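Local atomic coordinates of flagellar biosynthesis protein FlaG (Helicobacter pylori, PDB entry 6JSX), a protein that belongs to the FlaG family of flagellar proteins and probably takes part in building or shaping the flagellar filament. Residues P5-L10 / F27-T32; E16-K19 / D24-F27. All coordinates share one frame; numbering follows the deposited sequence.

How the contacts relate
Both contacts join helix 4-21 to strand 26-30, and their centres lie 14 Å apart. Along the helix contact 1 (5-10) comes first and contact 2 (16-19) second; on the other side the order reverses, since 24-27 precedes and overlaps 27-32. The chain therefore doubles back, the strand running back along the helix, with contact 2 near the reversal and contact 1 further from it. Phe27 belongs to both segments, but its ring makes its contact in contact 2. Strand 26-30 is an outermost strand of the antiparallel three-stranded sheet within this chain, and residues of helix 4-21 in both contacts also pack on the second subunit (Leu9 and Leu10 in contact 1, Met18 in contact 2).

Contact 1: P5-L10 / F27-T32; sequences PKLELL and FSYNDT
Tyr29 swings its ring to Leu7 because its CG stands anti to the backbone N (chi1 -177°), while on the helix Leu7 and Glu8 both hold CG beside their own backbone N. The ring is met at CD1, next to the carbon that bears CB: Leu7 CB lies 3.7 Å from Tyr29 CD1. Further out on the same leucine, the CD1 methyl of Leu7 comes 4.0 Å from CD1 of Tyr29 and is almost as near to the adjoining ring carbon CE1. Both Leu7 atoms meet the CD1 side of the ring at an oblique angle.

Glu8 takes the root of the tyrosine. Its CG is 3.7 Å from Tyr29 CB, and the same CB also lies 4.1 Å from the backbone N of Glu8, which agrees with the close backbone approach here, 5.3 Å between the CA atoms of Glu8 and Tyr29. The closest approach of Glu8 is through its aliphatic CG; the carboxylate stands further off, its plane turned 58° from that of the ring.

These contacts place the first half of helix 4-21 against strand 26-30, at the margin of the sheet, where Ser28 is backbone-bonded to Val37 of strand 35-41. The hydroxyl of Tyr29 is hydrogen-bonded to Ser54 OG at the start of helix 54-72, and Leu7 packs on Ser54 and Ala57, so one cluster ties both helices to the strand.

At the end of the strand, Asn30 forms an Asx turn: its OD1 accepts from Thr32 N at 2.6 Å, the donor lying in the carbonyl plane, although the N-H...O angle of 132° is well bent. Asn30 OD1 also accepts from the backbone N of Ile33.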
ATOM      1  N   PRO A   5       6.696 -16.348  -6.479  1.00 88.27           N
ATOM      2  CA  PRO A   5       5.298 -16.804  -6.439  1.00 78.72           C
ATOM      3  C   PRO A   5       4.417 -16.006  -5.482  1.00 67.22           C
ATOM      4  O   PRO A   5       3.296 -15.647  -5.834  1.00 68.27           O
ATOM      5  CB  PRO A   5       5.418 -18.246  -5.929  1.00 78.14           C
ATOM      6  CG  PRO A   5       6.748 -18.677  -6.337  1.00 79.67           C
ATOM      7  CD  PRO A   5       7.627 -17.472  -6.250  1.00 82.65           C
ATOM      8  N   LYS A   6       4.927 -15.720  -4.293  1.00 62.21           N
ATOM      9  CA  LYS A   6       4.113 -15.090  -3.263  1.00 63.49           C
ATOM     10  C   LYS A   6       3.857 -13.609  -3.487  1.00 66.19           C
ATOM     11  O   LYS A   6       2.759 -13.121  -3.197  1.00 66.02           O
ATOM     12  CB  LYS A   6       4.713 -15.322  -1.881  1.00 58.05           C
ATOM     13  CG  LYS A   6       4.688 -16.768  -1.501  1.00 62.62           C
ATOM     14  CD  LYS A   6       5.036 -16.992  -0.039  1.00 72.43           C
ATOM     15  CE  LYS A   6       5.122 -18.495   0.253  1.00 70.17           C
ATOM     16  NZ  LYS A   6       4.223 -19.262  -0.673  1.00 69.26           N
ATOM     17  N   LEU A   7       4.859 -12.891  -3.988  1.00 70.01           N
ATOM     18  CA  LEU A   7       4.670 -11.472  -4.283  1.00 65.09           C
ATOM     19  C   LEU A   7       3.830 -11.308  -5.548  1.00 62.42           C
ATOM     20  O   LEU A   7       3.128 -10.303  -5.708  1.00 54.09           O
ATOM     21  CB  LEU A   7       6.008 -10.723  -4.380  1.00 65.14           C
ATOM     22  CG  LEU A   7       6.714 -10.506  -3.032  1.00 64.59           C
ATOM     23  CD1 LEU A   7       8.033  -9.763  -3.182  1.00 55.42           C
ATOM     24  CD2 LEU A   7       5.793  -9.813  -2.016  1.00 52.10           C
ATOM     25  N   GLU A   8       3.891 -12.313  -6.425  1.00 60.21           N
ATOM     26  CA  GLU A   8       3.045 -12.346  -7.615  1.00 59.94           C
ATOM     27  C   GLU A   8       1.593 -12.478  -7.213  1.00 59.25           C
ATOM     28  O   GLU A   8       0.722 -11.757  -7.714  1.00 59.70           O
ATOM     29  CB  GLU A   8       3.432 -13.505  -8.536  1.00 68.53           C
ATOM     30  CG  GLU A   8       4.727 -13.273  -9.293  1.00 82.44           C
ATOM     31  CD  GLU A   8       4.824 -14.084 -10.569  1.00104.43           C
ATOM     32  OE1 GLU A   8       3.955 -14.956 -10.796  1.00109.31           O
ATOM     33  OE2 GLU A   8       5.772 -13.839 -11.352  1.00113.82           O
ATOM     34  N   LEU A   9       1.347 -13.402  -6.291  1.00 60.94           N
ATOM     35  CA  LEU A   9       0.003 -13.681  -5.790  1.00 61.36           C
ATOM     36  C   LEU A   9      -0.519 -12.486  -4.998  1.00 58.53           C
ATOM     37  O   LEU A   9      -1.629 -12.016  -5.234  1.00 64.68           O
ATOM     38  CB  LEU A   9       0.033 -14.953  -4.933  1.00 68.51           C
ATOM     39  CG  LEU A   9      -1.245 -15.565  -4.365  1.00 69.45           C
ATOM     40  CD1 LEU A   9      -2.218 -15.979  -5.462  1.00 67.43           C
ATOM     41  CD2 LEU A   9      -0.873 -16.756  -3.505  1.00 73.78           C
ATOM     42  N   LEU A  10       0.306 -11.988  -4.077  1.00 57.88           N
ATOM     43  CA  LEU A  10       0.023 -10.774  -3.303  1.00 55.33           C
ATOM     44  C   LEU A  10      -0.338  -9.598  -4.207  1.00 62.80           C
ATOM     45  O   LEU A  10      -1.114  -8.724  -3.823  1.00 62.73           O
ATOM     46  CB  LEU A  10       1.259 -10.412  -2.470  1.00 61.43           C
ATOM     47  CG  LEU A  10       1.210  -9.441  -1.283  1.00 58.68           C
ATOM     48  CD1 LEU A  10       1.747  -8.058  -1.629  1.00 48.80           C
ATOM     49  CD2 LEU A  10      -0.189  -9.355  -0.709  1.00 50.93           C
ATOM     50  N   PHE A  27       0.041  -3.026  -8.587  1.00 59.87           N
ATOM     51  CA  PHE A  27       1.103  -3.809  -7.978  1.00 54.21           C
ATOM     52  C   PHE A  27       1.519  -4.886  -8.947  1.00 56.11           C
ATOM     53  O   PHE A  27       0.715  -5.346  -9.757  1.00 57.82           O
ATOM     54  CB  PHE A  27       0.621  -4.438  -6.664  1.00 51.46           C
ATOM     55  CG  PHE A  27       0.294  -3.422  -5.599  1.00 57.99           C
ATOM     56  CD1 PHE A  27      -0.977  -2.843  -5.537  1.00 56.87           C
ATOM     57  CD2 PHE A  27       1.264  -3.021  -4.674  1.00 52.95           C
ATOM     58  CE1 PHE A  27      -1.285  -1.887  -4.567  1.00 54.49           C
ATOM     59  CE2 PHE A  27       0.963  -2.064  -3.694  1.00 49.79           C
ATOM     60  CZ  PHE A  27      -0.320  -1.497  -3.643  1.00 51.53           C
ATOM     61  N   SER A  28       2.787  -5.271  -8.878  1.00 61.26           N
ATOM     62  CA  SER A  28       3.278  -6.416  -9.638  1.00 67.83           C
ATOM     63  C   SER A  28       4.630  -6.838  -9.114  1.00 62.81           C
ATOM     64  O   SER A  28       5.334  -6.042  -8.493  1.00 58.07           O
ATOM     65  CB  SER A  28       3.419  -6.065 -11.105  1.00 54.82           C
ATOM     66  OG  SER A  28       4.256  -4.949 -11.206  1.00 54.98           O
ATOM     67  N   TYR A  29       4.989  -8.092  -9.365  1.00 59.06           N
ATOM     68  CA  TYR A  29       6.350  -8.521  -9.115  1.00 60.82           C
ATOM     69  C   TYR A  29       7.185  -8.323 -10.371  1.00 64.14           C
ATOM     70  O   TYR A  29       6.852  -8.851 -11.433  1.00 70.72           O
ATOM     71  CB  TYR A  29       6.404  -9.987  -8.701  1.00 57.36           C
ATOM     72  CG  TYR A  29       7.805 -10.466  -8.356  1.00 69.18           C
ATOM     73  CD1 TYR A  29       8.391 -10.129  -7.141  1.00 73.00           C
ATOM     74  CD2 TYR A  29       8.541 -11.253  -9.240  1.00 63.23           C
ATOM     75  CE1 TYR A  29       9.661 -10.551  -6.811  1.00 60.61           C
ATOM     76  CE2 TYR A  29       9.813 -11.695  -8.912  1.00 67.07           C
ATOM     77  CZ  TYR A  29      10.370 -11.344  -7.691  1.00 69.97           C
ATOM     78  OH  TYR A  29      11.642 -11.777  -7.345  1.00 70.16           O
ATOM     79  N   ASN A  30       8.263  -7.555 -10.261  1.00 59.53           N
ATOM     80  CA  ASN A  30       9.241  -7.514 -11.338  1.00 64.40           C
ATOM     81  C   ASN A  30      10.329  -8.569 -11.111  1.00 68.43           C
ATOM     82  O   ASN A  30      11.008  -8.568 -10.074  1.00 64.33           O
ATOM     83  CB  ASN A  30       9.850  -6.119 -11.463  1.00 64.25           C
ATOM     84  CG  ASN A  30      10.584  -5.918 -12.766  1.00 76.24           C
ATOM     85  OD1 ASN A  30      11.356  -6.781 -13.194  1.00 72.56           O
ATOM     86  ND2 ASN A  30      10.343  -4.779 -13.415  1.00 65.94           N
ATOM     87  N   ASP A  31      10.490  -9.476 -12.071  1.00 70.41           N
ATOM     88  CA  ASP A  31      11.509 -10.510 -11.942  1.00 74.16           C
ATOM     89  C   ASP A  31      12.886 -10.000 -12.394  1.00 76.95           C
ATOM     90  O   ASP A  31      13.922 -10.568 -12.056  1.00 87.42           O
ATOM     91  CB  ASP A  31      11.106 -11.784 -12.698  1.00 79.82           C
ATOM     92  CG  ASP A  31      11.944 -12.994 -12.293  1.00 82.90           C
ATOM     93  OD1 ASP A  31      11.685 -13.573 -11.212  1.00 75.08           O
ATOM     94  OD2 ASP A  31      12.872 -13.356 -13.048  1.00 94.59           O
ATOM     95  N   THR A  32      12.887  -8.910 -13.149  1.00 81.38           N
ATOM     96  CA  THR A  32      14.133  -8.320 -13.612  1.00 85.23           C
ATOM     97  C   THR A  32      14.846  -7.549 -12.496  1.00 81.57           C
ATOM     98  O   THR A  32      16.043  -7.738 -12.268  1.00 83.02           O
ATOM     99  CB  THR A  32      13.882  -7.433 -14.832  1.00 83.94           C
ATOM    100  OG1 THR A  32      13.357  -8.245 -15.889  1.00 87.07           O
ATOM    101  CG2 THR A  32      15.164  -6.757 -15.286  1.00 87.66           C
TER

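Contact 2: E16-K19 / D24-F27; sequences EEMK and DINF
Met18 makes two apolar side-chain contacts, one with Ile25 and one with Phe27. Its CG lies beside the backbone N (chi1 -70°) and the chain bends at chi2 (-62°), which brings SD to Ile25 and CE to Phe27. The SD atom is the part that meets Ile25, 4.2 Å from the branched CB. The methyl CE reaches Phe27 CE1 at 3.8 Å, arriving at the edge of the ring and near its plane, while Met18 CG lies 4.0 Å from the same carbon. One ring corner is therefore touched by two atoms of the methionine, and the two side chains cross at about a right angle.

Met18 also makes van der Waals contact with the backbone. Its CB packs 3.7 Å from the carbonyl oxygen of Ile25, and CG is nearly as close, so the base of the methionine rests against the peptide that leads into the strand. The CA atoms of Met18 and Ile25 are the nearest such pair between the segments, at 6.5 Å.

Further apolar cover comes from Val38 of strand 35-41, which touches both Ile25 and Phe27, and from Leu60 of the second subunit, which packs on Met18. The buried methionine packs between helix 4-21 and the sheet beside the dimer interface, an arrangement typical of the hydrophobic core of an alpha+beta fold in which a helix packs on an antiparallel sheet.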
ATOM      1  N   GLU A  16      -6.870  -6.643  -7.294  1.00 65.43           N
ATOM      2  CA  GLU A  16      -8.310  -6.928  -7.274  1.00 62.71           C
ATOM      3  C   GLU A  16      -9.024  -6.038  -6.283  1.00 55.98           C
ATOM      4  O   GLU A  16     -10.108  -5.530  -6.547  1.00 60.32           O
ATOM      5  CB  GLU A  16      -8.577  -8.378  -6.895  1.00 65.94           C
ATOM      6  CG  GLU A  16      -8.419  -9.355  -8.025  1.00 81.68           C
ATOM      7  CD  GLU A  16      -8.768 -10.750  -7.594  1.00 95.77           C
ATOM      8  OE1 GLU A  16      -9.169 -10.907  -6.418  1.00 96.41           O
ATOM      9  OE2 GLU A  16      -8.644 -11.682  -8.421  1.00103.37           O
ATOM     10  N   GLU A  17      -8.395  -5.876  -5.130  1.00 53.80           N
ATOM     11  CA  GLU A  17      -8.880  -5.019  -4.071  1.00 59.71           C
ATOM     12  C   GLU A  17      -8.888  -3.539  -4.494  1.00 68.19           C
ATOM     13  O   GLU A  17      -9.825  -2.798  -4.183  1.00 66.34           O
ATOM     14  CB  GLU A  17      -7.996  -5.240  -2.846  1.00 61.28           C
ATOM     15  CG  GLU A  17      -8.707  -5.109  -1.523  1.00 69.52           C
ATOM     16  CD  GLU A  17     -10.077  -5.702  -1.538  1.00 71.15           C
ATOM     17  OE1 GLU A  17     -10.219  -6.881  -1.928  1.00 75.11           O
ATOM     18  OE2 GLU A  17     -11.019  -4.982  -1.159  1.00 78.93           O
ATOM     19  N   MET A  18      -7.846  -3.126  -5.220  1.00 70.36           N
ATOM     20  CA  MET A  18      -7.725  -1.757  -5.707  1.00 59.22           C
ATOM     21  C   MET A  18      -8.756  -1.450  -6.798  1.00 62.78           C
ATOM     22  O   MET A  18      -9.224  -0.317  -6.925  1.00 66.86           O
ATOM     23  CB  MET A  18      -6.297  -1.493  -6.207  1.00 52.77           C
ATOM     24  CG  MET A  18      -5.243  -1.427  -5.102  1.00 43.51           C
ATOM     25  SD  MET A  18      -5.578  -0.079  -3.975  1.00 42.15           S
ATOM     26  CE  MET A  18      -4.255  -0.264  -2.814  1.00 81.17           C
ATOM     27  N   LYS A  19      -9.112  -2.470  -7.570  1.00 57.18           N
ATOM     28  CA  LYS A  19     -10.056  -2.339  -8.670  1.00 52.48           C
ATOM     29  C   LYS A  19     -11.493  -2.501  -8.168  1.00 73.68           C
ATOM     30  O   LYS A  19     -12.439  -1.965  -8.754  1.00 79.81           O
ATOM     31  CB  LYS A  19      -9.721  -3.350  -9.770  1.00 60.05           C
ATOM     32  CG  LYS A  19     -10.874  -3.732 -10.678  1.00 75.73           C
ATOM     33  CD  LYS A  19     -10.496  -4.894 -11.590  1.00 82.17           C
ATOM     34  CE  LYS A  19     -11.713  -5.408 -12.347  1.00 87.17           C
ATOM     35  NZ  LYS A  19     -11.351  -6.401 -13.402  1.00 89.44           N
ATOM     36  N   ASP A  24      -6.710   3.971  -8.889  1.00 76.33           N
ATOM     37  CA  ASP A  24      -5.613   3.732  -9.824  1.00 84.96           C
ATOM     38  C   ASP A  24      -4.281   3.554  -9.084  1.00 84.13           C
ATOM     39  O   ASP A  24      -3.467   4.492  -8.999  1.00 82.39           O
ATOM     40  CB  ASP A  24      -5.511   4.863 -10.859  1.00 93.00           C
ATOM     41  CG  ASP A  24      -4.393   4.632 -11.890  1.00 91.50           C
ATOM     42  OD1 ASP A  24      -3.314   5.260 -11.772  1.00 81.74           O
ATOM     43  OD2 ASP A  24      -4.593   3.824 -12.824  1.00 95.29           O
ATOM     44  N   ILE A  25      -4.090   2.354  -8.529  1.00 72.14           N
ATOM     45  CA  ILE A  25      -2.822   1.943  -7.932  1.00 54.73           C
ATOM     46  C   ILE A  25      -2.529   0.528  -8.367  1.00 50.45           C
ATOM     47  O   ILE A  25      -3.369  -0.349  -8.210  1.00 56.25           O
ATOM     48  CB  ILE A  25      -2.855   1.980  -6.394  1.00 51.14           C
ATOM     49  CG1 ILE A  25      -3.319   3.362  -5.902  1.00 45.99           C
ATOM     50  CG2 ILE A  25      -1.493   1.595  -5.837  1.00 43.65           C
ATOM     51  CD1 ILE A  25      -3.044   3.666  -4.448  1.00 42.32           C
ATOM     52  N   ASN A  26      -1.347   0.301  -8.929  1.00 54.86           N
ATOM     53  CA  ASN A  26      -1.010  -1.022  -9.449  1.00 62.04           C
ATOM     54  C   ASN A  26       0.166  -1.720  -8.764  1.00 58.14           C
ATOM     55  O   ASN A  26       1.166  -1.101  -8.417  1.00 51.03           O
ATOM     56  CB  ASN A  26      -0.774  -0.970 -10.961  1.00 70.01           C
ATOM     57  CG  ASN A  26      -0.669  -2.351 -11.573  1.00 78.59           C
ATOM     58  OD1 ASN A  26       0.423  -2.808 -11.919  1.00 73.13           O
ATOM     59  ND2 ASN A  26      -1.809  -3.041 -11.687  1.00 84.24           N
ATOM     60  N   PHE A  27       0.041  -3.026  -8.587  1.00 59.87           N
ATOM     61  CA  PHE A  27       1.103  -3.809  -7.978  1.00 54.21           C
ATOM     62  C   PHE A  27       1.519  -4.886  -8.947  1.00 56.11           C
ATOM     63  O   PHE A  27       0.715  -5.346  -9.757  1.00 57.82           O
ATOM     64  CB  PHE A  27       0.621  -4.438  -6.664  1.00 51.46           C
ATOM     65  CG  PHE A  27       0.294  -3.422  -5.599  1.00 57.99           C
ATOM     66  CD1 PHE A  27      -0.977  -2.843  -5.537  1.00 56.87           C
ATOM     67  CD2 PHE A  27       1.264  -3.021  -4.674  1.00 52.95           C
ATOM     68  CE1 PHE A  27      -1.285  -1.887  -4.567  1.00 54.49           C
ATOM     69  CE2 PHE A  27       0.963  -2.064  -3.694  1.00 49.79           C
ATOM     70  CZ  PHE A  27      -0.320  -1.497  -3.643  1.00 51.53           C
TER